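Plasma serine protease inhibitor (Homo sapiens, PDB 3DY0) inactivates serine proteases by binding irreversibly at their active-site serine, in a heparin-dependent way, and so helps regulate proteolysis inside and outside the blood vessels. Local coordinates at residues Lys280-Ser284 against Leu285-Asn289; Gln54-Gly58 against Leu59-Leu63; Asp320-Gly323 against Thr324-Ala327; Gly146-Val149 against Asp150-Lys153; Val103-Asp107 against Thr108-Ala112. One frame throughout, in Å; residues are numbered along the deposited sequence.

Contact 1 (Lys280-Ser284 against Leu285-Asn289); sequences KVLPS and LGISN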
loop_
_atom_site.group_PDB
_atom_site.type_symbol
_atom_site.label_atom_id
_atom_site.label_comp_id
_atom_site.label_asym_id
_atom_site.label_seq_id
_atom_site.Cartn_x
_atom_site.Cartn_y
_atom_site.Cartn_z
ATOM N N LYS A 280 3.548 15.338 1.586
ATOM C CA LYS A 280 4.924 15.787 1.776
ATOM C C LYS A 280 5.894 14.916 0.986
ATOM O O LYS A 280 7.040 15.303 0.748
ATOM C CB LYS A 280 5.291 15.744 3.260
ATOM C CG LYS A 280 4.432 16.637 4.137
ATOM N N VAL A 281 5.415 13.750 0.564
ATOM C CA VAL A 281 6.228 12.786 -0.166
ATOM C C VAL A 281 6.023 12.771 -1.679
ATOM O O VAL A 281 6.987 12.727 -2.444
ATOM C CB VAL A 281 5.953 11.356 0.364
ATOM C CG1 VAL A 281 6.841 10.351 -0.340
ATOM C CG2 VAL A 281 6.170 11.312 1.875
ATOM N N LEU A 282 4.768 12.809 -2.110
ATOM C CA LEU A 282 4.466 12.750 -3.534
ATOM C C LEU A 282 5.163 13.782 -4.421
ATOM O O LEU A 282 5.402 13.527 -5.604
ATOM C CB LEU A 282 2.948 12.765 -3.735
ATOM C CG LEU A 282 2.316 11.455 -3.238
ATOM C CD1 LEU A 282 0.805 11.557 -3.254
ATOM C CD2 LEU A 282 2.786 10.298 -4.109
ATOM N N PRO A 283 5.485 14.969 -3.883
ATOM C CA PRO A 283 6.167 15.920 -4.762
ATOM C C PRO A 283 7.480 15.319 -5.287
ATOM O O PRO A 283 7.999 15.746 -6.317
ATOM C CB PRO A 283 6.388 17.123 -3.851
ATOM C CG PRO A 283 5.154 17.109 -3.011
ATOM C CD PRO A 283 5.000 15.637 -2.661
ATOM N N SER A 284 8.001 14.317 -4.576
ATOM C CA SER A 284 9.239 13.649 -4.979
ATOM C C SER A 284 9.018 12.835 -6.247
ATOM O O SER A 284 9.974 12.459 -6.930
ATOM C CB SER A 284 9.746 12.727 -3.866
ATOM O OG SER A 284 10.187 13.478 -2.752
ATOM N N LEU A 285 7.755 12.547 -6.540
ATOM C CA LEU A 285 7.389 11.802 -7.737
ATOM C C LEU A 285 6.801 12.758 -8.772
ATOM O O LEU A 285 6.187 12.335 -9.754
ATOM C CB LEU A 285 6.367 10.707 -7.406
ATOM C CG LEU A 285 6.936 9.387 -6.874
ATOM C CD1 LEU A 285 7.590 9.606 -5.521
ATOM C CD2 LEU A 285 5.816 8.360 -6.776
ATOM N N GLY A 286 6.988 14.053 -8.536
ATOM C CA GLY A 286 6.487 15.051 -9.463
ATOM C C GLY A 286 5.031 15.435 -9.285
ATOM O O GLY A 286 4.499 16.219 -10.071
ATOM N N ILE A 287 4.375 14.885 -8.268
ATOM C CA ILE A 287 2.971 15.201 -8.016
ATOM C C ILE A 287 2.947 16.278 -6.939
ATOM O O ILE A 287 3.050 15.983 -5.747
ATOM C CB ILE A 287 2.203 13.956 -7.533
ATOM C CG1 ILE A 287 2.287 12.865 -8.603
ATOM C CG2 ILE A 287 0.749 14.312 -7.256
ATOM C CD1 ILE A 287 1.705 11.530 -8.183
ATOM N N SER A 288 2.791 17.529 -7.364
ATOM C CA SER A 288 2.820 18.642 -6.423
ATOM C C SER A 288 1.706 19.681 -6.529
ATOM O O SER A 288 1.193 20.144 -5.513
ATOM C CB SER A 288 4.168 19.359 -6.545
ATOM O OG SER A 288 4.301 19.965 -7.824
ATOM N N ASN A 289 1.331 20.049 -7.746
ATOM C CA ASN A 289 0.310 21.078 -7.938
ATOM C C ASN A 289 -1.011 20.861 -7.215
ATOM O O ASN A 289 -1.612 21.805 -6.701
ATOM C CB ASN A 289 0.051 21.272 -9.434
ATOM C CG ASN A 289 1.175 22.013 -10.128
ATOM O OD1 ASN A 289 2.353 21.828 -9.808
ATOM N ND2 ASN A 289 0.817 22.854 -11.092
#
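The backbone bends through the 3-10 segment 282-284 and doubles back, bringing the CA atoms of P283 and I287 to 4.6 Å. L282 O is gripped twice, by L285 N at 2.7 Å and by I287 N at 3.2 Å, the two donors arriving from opposite faces of its carbonyl plane. G286 N bonds P283 O at 3.0 Å, standing well above that carbonyl plane. With G286 at positive phi (84°), the bonds from I287 to L282 and from G286 to P283 have the pattern of a Schellman motif, here ending a 3-10 turn in the loop between strands 259-277 and 307-319. On its buried flank L282 CB lies against I287 CB at 4.0 Å, while the L285 chain approaches L282 more loosely, CD2 to CD2. I287, with CG1 set beside its backbone N (chi1 -60°), carries this side on to I55 of helix 49-58, and L285 reaches F12 of helix 12-23. On the exposed flank P283 CG and CD lie near I287 O. P283 has no N-H to give; its CA makes a bent CA-H...O contact, P283 CA to I287 O 3.3 Å. P283 CB also brushes S288 CB at 4.1 Å.

Contact 2 (Gln54-Gly58 against Leu59-Leu63); sequences QILEG and LGLNL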
loop_
_atom_site.group_PDB
_atom_site.type_symbol
_atom_site.label_atom_id
_atom_site.label_comp_id
_atom_site.label_asym_id
_atom_site.label_seq_id
_atom_site.Cartn_x
_atom_site.Cartn_y
_atom_site.Cartn_z
ATOM N N GLN A 54 0.653 15.776 -13.918
ATOM C CA GLN A 54 1.591 15.295 -12.911
ATOM C C GLN A 54 1.123 13.996 -12.283
ATOM O O GLN A 54 1.925 13.096 -12.040
ATOM C CB GLN A 54 1.789 16.333 -11.811
ATOM C CG GLN A 54 2.349 17.656 -12.292
ATOM C CD GLN A 54 2.578 18.617 -11.147
ATOM O OE1 GLN A 54 1.938 18.511 -10.104
ATOM N NE2 GLN A 54 3.488 19.570 -11.338
ATOM N N ILE A 55 -0.174 13.895 -12.014
ATOM C CA ILE A 55 -0.698 12.678 -11.401
ATOM C C ILE A 55 -0.554 11.473 -12.327
ATOM O O ILE A 55 -0.100 10.411 -11.901
ATOM C CB ILE A 55 -2.176 12.840 -10.995
ATOM C CG1 ILE A 55 -2.303 13.907 -9.906
ATOM C CG2 ILE A 55 -2.724 11.508 -10.478
ATOM C CD1 ILE A 55 -3.732 14.295 -9.587
ATOM N N LEU A 56 -0.928 11.630 -13.593
ATOM C CA LEU A 56 -0.817 10.512 -14.524
ATOM C C LEU A 56 0.638 10.119 -14.766
ATOM O O LEU A 56 0.966 8.933 -14.823
ATOM C CB LEU A 56 -1.504 10.850 -15.852
ATOM C CG LEU A 56 -3.007 11.131 -15.768
ATOM C CD1 LEU A 56 -3.557 11.349 -17.171
ATOM C CD2 LEU A 56 -3.720 9.966 -15.101
ATOM N N GLU A 57 1.517 11.109 -14.906
ATOM C CA GLU A 57 2.925 10.811 -15.127
ATOM C C GLU A 57 3.523 10.167 -13.881
ATOM O O GLU A 57 4.367 9.278 -13.980
ATOM C CB GLU A 57 3.696 12.084 -15.486
ATOM C CG GLU A 57 3.291 12.687 -16.823
ATOM C CD GLU A 57 4.223 13.796 -17.276
ATOM O OE1 GLU A 57 3.929 14.432 -18.310
ATOM O OE2 GLU A 57 5.253 14.028 -16.605
ATOM N N GLY A 58 3.070 10.608 -12.710
ATOM C CA GLY A 58 3.567 10.050 -11.464
ATOM C C GLY A 58 3.197 8.587 -11.306
ATOM O O GLY A 58 3.920 7.810 -10.674
ATOM N N LEU A 59 2.060 8.210 -11.881
ATOM C CA LEU A 59 1.583 6.834 -11.824
ATOM C C LEU A 59 2.312 5.965 -12.845
ATOM O O LEU A 59 2.135 4.744 -12.875
ATOM C CB LEU A 59 0.072 6.793 -12.084
ATOM C CG LEU A 59 -0.804 7.303 -10.935
ATOM C CD1 LEU A 59 -2.258 7.383 -11.376
ATOM C CD2 LEU A 59 -0.655 6.368 -9.737
ATOM N N GLY A 60 3.119 6.602 -13.688
ATOM C CA GLY A 60 3.874 5.867 -14.687
ATOM C C GLY A 60 3.251 5.770 -16.068
ATOM O O GLY A 60 3.705 4.979 -16.899
ATOM N N LEU A 61 2.211 6.559 -16.321
ATOM C CA LEU A 61 1.556 6.545 -17.625
ATOM C C LEU A 61 2.223 7.517 -18.587
ATOM O O LEU A 61 2.904 8.453 -18.168
ATOM C CB LEU A 61 0.078 6.924 -17.499
ATOM C CG LEU A 61 -0.915 5.865 -17.020
ATOM C CD1 LEU A 61 -0.606 5.464 -15.587
ATOM C CD2 LEU A 61 -2.323 6.425 -17.131
ATOM N N ASN A 62 2.025 7.282 -19.879
ATOM C CA ASN A 62 2.581 8.152 -20.904
ATOM C C ASN A 62 1.518 9.200 -21.233
ATOM O O ASN A 62 0.559 9.368 -20.475
ATOM C CB ASN A 62 2.975 7.347 -22.152
ATOM C CG ASN A 62 1.810 6.594 -22.768
ATOM O OD1 ASN A 62 1.994 5.821 -23.711
ATOM N ND2 ASN A 62 0.612 6.816 -22.248
ATOM N N LEU A 63 1.673 9.897 -22.354
ATOM C CA LEU A 63 0.722 10.940 -22.733
ATOM C C LEU A 63 -0.445 10.464 -23.598
ATOM O O LEU A 63 -1.250 11.276 -24.058
ATOM C CB LEU A 63 1.458 12.072 -23.456
HETATM O O HOH W 1 5.508 8.474 -16.410
#
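I55 and L56 meet L59 and L61 where helix 49-58 ends in a Schellman motif, G60 being the first residue to leave helical angles, with phi at 95°. The packed part lies on the apolar side. L56 and L61 close over the motif with CD2 against CD2 at 4.3 Å; L61 has two conformers, which makes this contact less sure. L59 sends CD1 to I55 CG2 at 4.2 Å, and L59 CG, beside its own backbone N (chi1 -73°), comes within 3.3 Å of I55 O. L56, L59 and L61 all reach L71 of helix 65-81, while I55 and L59 also meet helix 33-45. The backbone closes the end: L61 N bonds L56 O at 3.1 Å on a fairly straight path, G60 N meets E57 O at 3.0 Å from above its carbonyl plane, and L59 N still completes a helical bond to I55 O. The other side is looser and faces solvent: E57 is exposed, its CB directed away from 59-63, and G60 is exposed too. There water 1 donates to both E57 O, at 2.8 Å, and L61 O, at 3.1 Å.

Contact 3 (Asp320-Gly323 against Thr324-Ala327); sequences DESG and TRAA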
loop_
_atom_site.group_PDB
_atom_site.type_symbol
_atom_site.label_atom_id
_atom_site.label_comp_id
_atom_site.label_asym_id
_atom_site.label_seq_id
_atom_site.Cartn_x
_atom_site.Cartn_y
_atom_site.Cartn_z
ATOM N N ASP A 320 2.341 -14.264 11.230
ATOM C CA ASP A 320 2.567 -15.260 12.266
ATOM C C ASP A 320 2.571 -16.671 11.695
ATOM O O ASP A 320 2.626 -16.855 10.480
ATOM C CB ASP A 320 1.549 -15.128 13.408
ATOM C CG ASP A 320 0.108 -15.245 12.948
ATOM O OD1 ASP A 320 -0.152 -15.814 11.867
ATOM O OD2 ASP A 320 -0.777 -14.773 13.700
ATOM N N GLU A 321 2.523 -17.670 12.567
ATOM C CA GLU A 321 2.571 -19.049 12.111
ATOM C C GLU A 321 1.413 -19.491 11.225
ATOM O O GLU A 321 1.588 -20.342 10.356
ATOM C CB GLU A 321 2.684 -19.995 13.315
ATOM C CG GLU A 321 3.977 -19.852 14.103
ATOM C CD GLU A 321 3.892 -18.826 15.222
ATOM O OE1 GLU A 321 2.954 -18.002 15.221
ATOM O OE2 GLU A 321 4.779 -18.845 16.105
ATOM N N SER A 322 0.236 -18.908 11.431
ATOM C CA SER A 322 -0.938 -19.287 10.652
ATOM C C SER A 322 -1.077 -18.573 9.311
ATOM O O SER A 322 -1.599 -19.146 8.356
ATOM C CB SER A 322 -2.211 -19.061 11.472
ATOM O OG SER A 322 -2.463 -17.679 11.646
ATOM N N GLY A 323 -0.625 -17.326 9.233
ATOM C CA GLY A 323 -0.750 -16.608 7.979
ATOM C C GLY A 323 -0.408 -15.141 8.087
ATOM O O GLY A 323 0.527 -14.764 8.788
ATOM N N THR A 324 -1.186 -14.318 7.392
ATOM C CA THR A 324 -0.964 -12.878 7.368
ATOM C C THR A 324 -2.257 -12.076 7.304
ATOM O O THR A 324 -3.214 -12.473 6.648
ATOM C CB THR A 324 -0.112 -12.482 6.126
ATOM O OG1 THR A 324 1.185 -13.079 6.222
ATOM C CG2 THR A 324 0.028 -10.959 6.012
ATOM N N ARG A 325 -2.281 -10.960 8.022
ATOM C CA ARG A 325 -3.405 -10.034 7.963
ATOM C C ARG A 325 -2.726 -8.719 7.622
ATOM O O ARG A 325 -1.696 -8.380 8.207
ATOM C CB ARG A 325 -4.134 -9.892 9.303
ATOM C CG ARG A 325 -5.162 -10.974 9.582
ATOM C CD ARG A 325 -4.483 -12.251 10.010
ATOM N NE ARG A 325 -3.636 -12.004 11.171
ATOM C CZ ARG A 325 -2.722 -12.850 11.625
ATOM N NH1 ARG A 325 -2.000 -12.529 12.690
ATOM N NH2 ARG A 325 -2.527 -14.012 11.013
ATOM N N ALA A 326 -3.278 -8.002 6.652
ATOM C CA ALA A 326 -2.720 -6.716 6.251
ATOM C C ALA A 326 -3.866 -5.807 5.858
ATOM O O ALA A 326 -4.868 -6.253 5.297
ATOM C CB ALA A 326 -1.757 -6.885 5.077
ATOM N N ALA A 327 -3.721 -4.524 6.147
ATOM C CA ALA A 327 -4.771 -3.585 5.805
ATOM C C ALA A 327 -4.182 -2.206 5.647
ATOM O O ALA A 327 -3.094 -1.929 6.133
ATOM C CB ALA A 327 -5.834 -3.568 6.890
#
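R325 brings the end of its guanidinium up to the carboxylate of D320 and grips it with two nitrogens, one to each oxygen. R325 NH1 lies 2.7 Å from D320 OD2, and R325 NH2 lies 3.1 Å from D320 OD1 on a nearly straight bond. The salt bridge is not coplanar: D320 CG sits in the guanidinium plane, at its edge, but the two flat groups are turned 45° apart, and both nitrogens meet their oxygens from above the carboxylate plane. Bends at chi2 (77°) and chi3 (56°) curl the arginine back to the turn. D320 OD1 is the busier oxygen. G323 N meets D320 OD1 nearly along its C-O axis at 3.1 Å. S322 OG, in one of two modelled conformers, donates to D320 OD1 at 3.0 Å on the syn side, though well out of the plane. NH2 and G323 N on OD1, with NH1 on OD2, probably limit rotation of the carboxylate and stabilise its charge. R325 NH1 has a second anionic partner in E318. T324 points away from this cluster, its OG1 bonded to Y223 and its side chain packed on the bound peptide. D320 N bonds G323 O at 3.1 Å. The bond from G323 N to D320 OD1 is an Asx motif, set in the hairpin turn joining strand 307-319 to strand 323-335, the cleaved reactive centre loop inserted into the main sheet, as in other cleaved serpins.

Contact 4 (Gly146-Val149 against Asp150-Lys153); sequences GKIV and DLLK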
loop_
_atom_site.group_PDB
_atom_site.type_symbol
_atom_site.label_atom_id
_atom_site.label_comp_id
_atom_site.label_asym_id
_atom_site.label_seq_id
_atom_site.Cartn_x
_atom_site.Cartn_y
_atom_site.Cartn_z
ATOM N N GLY A 146 -11.281 -3.620 11.918
ATOM C CA GLY A 146 -10.593 -3.131 13.099
ATOM C C GLY A 146 -9.090 -2.952 13.014
ATOM O O GLY A 146 -8.463 -2.593 14.006
ATOM N N LYS A 147 -8.506 -3.179 11.841
ATOM C CA LYS A 147 -7.060 -3.049 11.694
ATOM C C LYS A 147 -6.565 -1.614 11.516
ATOM O O LYS A 147 -5.477 -1.277 11.976
ATOM C CB LYS A 147 -6.568 -3.920 10.537
ATOM C CG LYS A 147 -6.828 -5.415 10.731
ATOM C CD LYS A 147 -6.216 -5.938 12.028
ATOM C CE LYS A 147 -6.451 -7.442 12.176
ATOM N NZ LYS A 147 -5.930 -7.977 13.466
ATOM N N ILE A 148 -7.348 -0.772 10.845
ATOM C CA ILE A 148 -6.950 0.621 10.662
ATOM C C ILE A 148 -7.846 1.480 11.544
ATOM O O ILE A 148 -8.998 1.757 11.204
ATOM C CB ILE A 148 -7.083 1.085 9.191
ATOM C CG1 ILE A 148 -6.211 0.216 8.274
ATOM C CG2 ILE A 148 -6.639 2.541 9.074
ATOM C CD1 ILE A 148 -4.717 0.308 8.553
ATOM N N VAL A 149 -7.311 1.896 12.685
ATOM C CA VAL A 149 -8.062 2.717 13.623
ATOM C C VAL A 149 -7.527 4.143 13.652
ATOM O O VAL A 149 -6.324 4.372 13.525
ATOM C CB VAL A 149 -8.001 2.127 15.052
ATOM C CG1 VAL A 149 -8.588 0.723 15.057
ATOM C CG2 VAL A 149 -6.567 2.106 15.548
ATOM N N ASP A 150 -8.436 5.097 13.816
ATOM C CA ASP A 150 -8.078 6.511 13.865
ATOM C C ASP A 150 -7.263 6.998 12.667
ATOM O O ASP A 150 -6.239 7.660 12.833
ATOM C CB ASP A 150 -7.313 6.802 15.160
ATOM C CG ASP A 150 -8.172 6.621 16.400
ATOM O OD1 ASP A 150 -7.613 6.621 17.515
ATOM O OD2 ASP A 150 -9.407 6.484 16.262
ATOM N N LEU A 151 -7.717 6.685 11.457
ATOM C CA LEU A 151 -7.007 7.130 10.264
ATOM C C LEU A 151 -6.817 8.643 10.327
ATOM O O LEU A 151 -5.731 9.161 10.068
ATOM C CB LEU A 151 -7.800 6.784 9.000
ATOM C CG LEU A 151 -7.196 7.331 7.702
ATOM C CD1 LEU A 151 -5.865 6.635 7.412
ATOM C CD2 LEU A 151 -8.168 7.117 6.555
ATOM N N LEU A 152 -7.891 9.343 10.682
ATOM C CA LEU A 152 -7.879 10.796 10.773
ATOM C C LEU A 152 -7.654 11.286 12.202
ATOM O O LEU A 152 -8.298 10.818 13.138
ATOM C CB LEU A 152 -9.208 11.360 10.261
ATOM C CG LEU A 152 -9.622 10.983 8.835
ATOM C CD1 LEU A 152 -11.030 11.488 8.558
ATOM C CD2 LEU A 152 -8.635 11.566 7.841
ATOM N N LYS A 153 -6.733 12.231 12.356
ATOM C CA LYS A 153 -6.434 12.813 13.660
ATOM C C LYS A 153 -6.379 14.333 13.561
ATOM O O LYS A 153 -5.807 14.879 12.622
ATOM C CB LYS A 153 -5.098 12.286 14.197
ATOM C CG LYS A 153 -5.136 10.834 14.637
ATOM C CD LYS A 153 -3.800 10.400 15.222
ATOM C CE LYS A 153 -3.853 8.964 15.718
ATOM N NZ LYS A 153 -4.120 8.004 14.610
HETATM O O HOH W 2 -9.863 4.458 11.003
#
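The connection from helix 129-143 to strand 159-172 crosses the face of the main serpin sheet, and I148 and L151 are two of the side chains it turns inward. I148 CG2 approaches L151 CB at 4.4 Å, a light touch between neighbours that each press mainly on other parts of the fold. Both reach V140 of helix 129-143 on one hand and the sheet strands on the other: I148 sits on V316 and A327, L151 on K314 and A329. No direct hydrogen bond joins 146-149 to 150-153. Water 2 does so instead, donating to I148 O at 2.8 Å and accepting from L151 N at 3.1 Å, thereby spanning the two residues between. The kink at this point comes from D150, whose positive phi (54°) puts it in the left-handed region and swings its CB to 3.1 Å from V149 O. This is the segment by which serpins pass from their helix F to the third strand of sheet A, lying over the strands that part to admit the reactive centre loop. On the outer side V149 and D150 are exposed. K153 folds back over the bend: its chain runs extended from CB to CE and turns only at its last torsion (chi4 63°), which lets K153 NZ donate to D150 O at 2.8 Å. The ammonium lies 19° out of that carbonyl plane. Further in, L152 N is held by N137 OD1 and I148 N by T144 OG1, which tie this connection to the helix and to its end.

Contact 5 (Val103-Asp107 against Thr108-Ala112); sequences VDLQD and TFVSA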
loop_
_atom_site.group_PDB
_atom_site.type_symbol
_atom_site.label_atom_id
_atom_site.label_comp_id
_atom_site.label_asym_id
_atom_site.label_seq_id
_atom_site.Cartn_x
_atom_site.Cartn_y
_atom_site.Cartn_z
ATOM N N VAL A 103 -20.760 21.716 -0.024
ATOM C CA VAL A 103 -19.992 21.407 -1.221
ATOM C C VAL A 103 -20.865 20.939 -2.374
ATOM O O VAL A 103 -21.781 20.134 -2.193
ATOM C CB VAL A 103 -18.939 20.315 -0.936
ATOM C CG1 VAL A 103 -18.056 20.110 -2.156
ATOM C CG2 VAL A 103 -18.106 20.706 0.265
ATOM N N ASP A 104 -20.567 21.449 -3.563
ATOM C CA ASP A 104 -21.304 21.104 -4.769
ATOM C C ASP A 104 -20.365 20.394 -5.743
ATOM O O ASP A 104 -19.606 21.039 -6.466
ATOM C CB ASP A 104 -21.861 22.380 -5.410
ATOM C CG ASP A 104 -22.749 22.100 -6.604
ATOM O OD1 ASP A 104 -23.243 23.073 -7.213
ATOM O OD2 ASP A 104 -22.955 20.913 -6.932
ATOM N N LEU A 105 -20.411 19.064 -5.755
ATOM C CA LEU A 105 -19.552 18.287 -6.642
ATOM C C LEU A 105 -20.087 18.212 -8.063
ATOM O O LEU A 105 -21.298 18.210 -8.278
ATOM C CB LEU A 105 -19.373 16.868 -6.098
ATOM C CG LEU A 105 -18.732 16.744 -4.713
ATOM C CD1 LEU A 105 -18.557 15.275 -4.366
ATOM C CD2 LEU A 105 -17.391 17.456 -4.703
ATOM N N GLN A 106 -19.175 18.156 -9.031
ATOM C CA GLN A 106 -19.554 18.061 -10.437
ATOM C C GLN A 106 -20.276 16.738 -10.674
ATOM O O GLN A 106 -19.840 15.690 -10.185
ATOM C CB GLN A 106 -18.313 18.126 -11.332
ATOM C CG GLN A 106 -17.625 19.480 -11.379
ATOM C CD GLN A 106 -18.407 20.508 -12.177
ATOM O OE1 GLN A 106 -19.498 20.919 -11.786
ATOM N NE2 GLN A 106 -17.851 20.923 -13.309
ATOM N N ASP A 107 -21.374 16.789 -11.425
ATOM C CA ASP A 107 -22.157 15.592 -11.729
ATOM C C ASP A 107 -21.272 14.493 -12.310
ATOM O O ASP A 107 -21.353 13.329 -11.912
ATOM C CB ASP A 107 -23.254 15.895 -12.760
ATOM C CG ASP A 107 -24.297 16.882 -12.261
ATOM O OD1 ASP A 107 -24.274 17.258 -11.070
ATOM O OD2 ASP A 107 -25.158 17.274 -13.082
ATOM N N THR A 108 -20.429 14.879 -13.263
ATOM C CA THR A 108 -19.542 13.943 -13.942
ATOM C C THR A 108 -18.551 13.225 -13.034
ATOM O O THR A 108 -18.253 12.051 -13.251
ATOM C CB THR A 108 -18.765 14.652 -15.065
ATOM O OG1 THR A 108 -18.095 15.800 -14.530
ATOM C CG2 THR A 108 -19.716 15.093 -16.168
ATOM N N PHE A 109 -18.040 13.923 -12.025
ATOM C CA PHE A 109 -17.084 13.318 -11.099
ATOM C C PHE A 109 -17.780 12.282 -10.225
ATOM O O PHE A 109 -17.284 11.176 -10.041
ATOM C CB PHE A 109 -16.442 14.389 -10.217
ATOM C CG PHE A 109 -15.553 13.832 -9.138
ATOM C CD1 PHE A 109 -14.369 13.174 -9.460
ATOM C CD2 PHE A 109 -15.909 13.953 -7.803
ATOM C CE1 PHE A 109 -13.555 12.643 -8.459
ATOM C CE2 PHE A 109 -15.102 13.426 -6.794
ATOM C CZ PHE A 109 -13.925 12.771 -7.123
ATOM N N VAL A 110 -18.937 12.645 -9.684
ATOM C CA VAL A 110 -19.676 11.713 -8.842
ATOM C C VAL A 110 -20.074 10.464 -9.629
ATOM O O VAL A 110 -19.984 9.349 -9.117
ATOM C CB VAL A 110 -20.935 12.379 -8.251
ATOM C CG1 VAL A 110 -21.746 11.356 -7.471
ATOM C CG2 VAL A 110 -20.530 13.524 -7.346
ATOM N N SER A 111 -20.504 10.652 -10.873
ATOM C CA SER A 111 -20.908 9.530 -11.717
ATOM C C SER A 111 -19.729 8.616 -12.038
ATOM O O SER A 111 -19.857 7.392 -12.019
ATOM C CB SER A 111 -21.534 10.039 -13.018
ATOM O OG SER A 111 -22.772 10.686 -12.771
ATOM N N ALA A 112 -18.581 9.216 -12.337
ATOM C CA ALA A 112 -17.385 8.447 -12.658
ATOM C C ALA A 112 -16.934 7.651 -11.439
ATOM O O ALA A 112 -16.531 6.493 -11.552
ATOM C CB ALA A 112 -16.271 9.381 -13.117
#
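Q106 O takes two backbone donors at the start of helix 107-117. V110 N reaches Q106 O at 3.2 Å on an almost straight bond, and F109 N adds a weak one at 3.1 Å, bent to 125°. Next along, S111 N bonds D107 O at 3.0 Å. Q106 occupies the N-cap position, yet its side chain turns at chi2 (-73°) and leads off from the helix towards N302. The apolar clasp forms one residue earlier: L105 CB meets V110 CG2 at 3.8 Å, and L105 CD1 touches the same methyl at 4.0 Å, the two side chains crossing at about a right angle. This pairing of the residue before the N-cap with the fourth after it is a hydrophobic staple. V110 has CG1 anti to its N (chi1 175°), which leaves CG2 to face L105 and to lie 3.6 Å from Q106 O. F109 leaves on another side, its CB 3.6 Å from Q106 O and its ring buried against L97, L45 and I300. L105 also lies on I300, and the backbone of Q106 bonds that residue, which ties the helix start to a loop far along the chain. D107 and T108 stay exposed in the first turn. The D107 carboxylate is near the positive end of the helix dipole, which would probably steady its charge; backbone bonds and staple probably help to set where the helix begins.

In the fold
The five contacts fall into two touching pairs and one separate helix start. Contacts 1 and 2 meet through Q54, whose OE1 probably accepts from N289 N at 2.9 Å and from S288 N at 3.0 Å, so the helix end and the 3-10 turn share one amide. Contacts 3 and 4 meet on the inserted strand, where A327 CB packs on K147 CB at 3.7 Å; E318 also pairs with both K147 and R325. Contact 5 stands apart, its nearest atoms about 10 Å from contact 2, and its centre about 38 Å from that of contact 3. The glycan pocket of N213, K249 and K253 includes no residue of any contact.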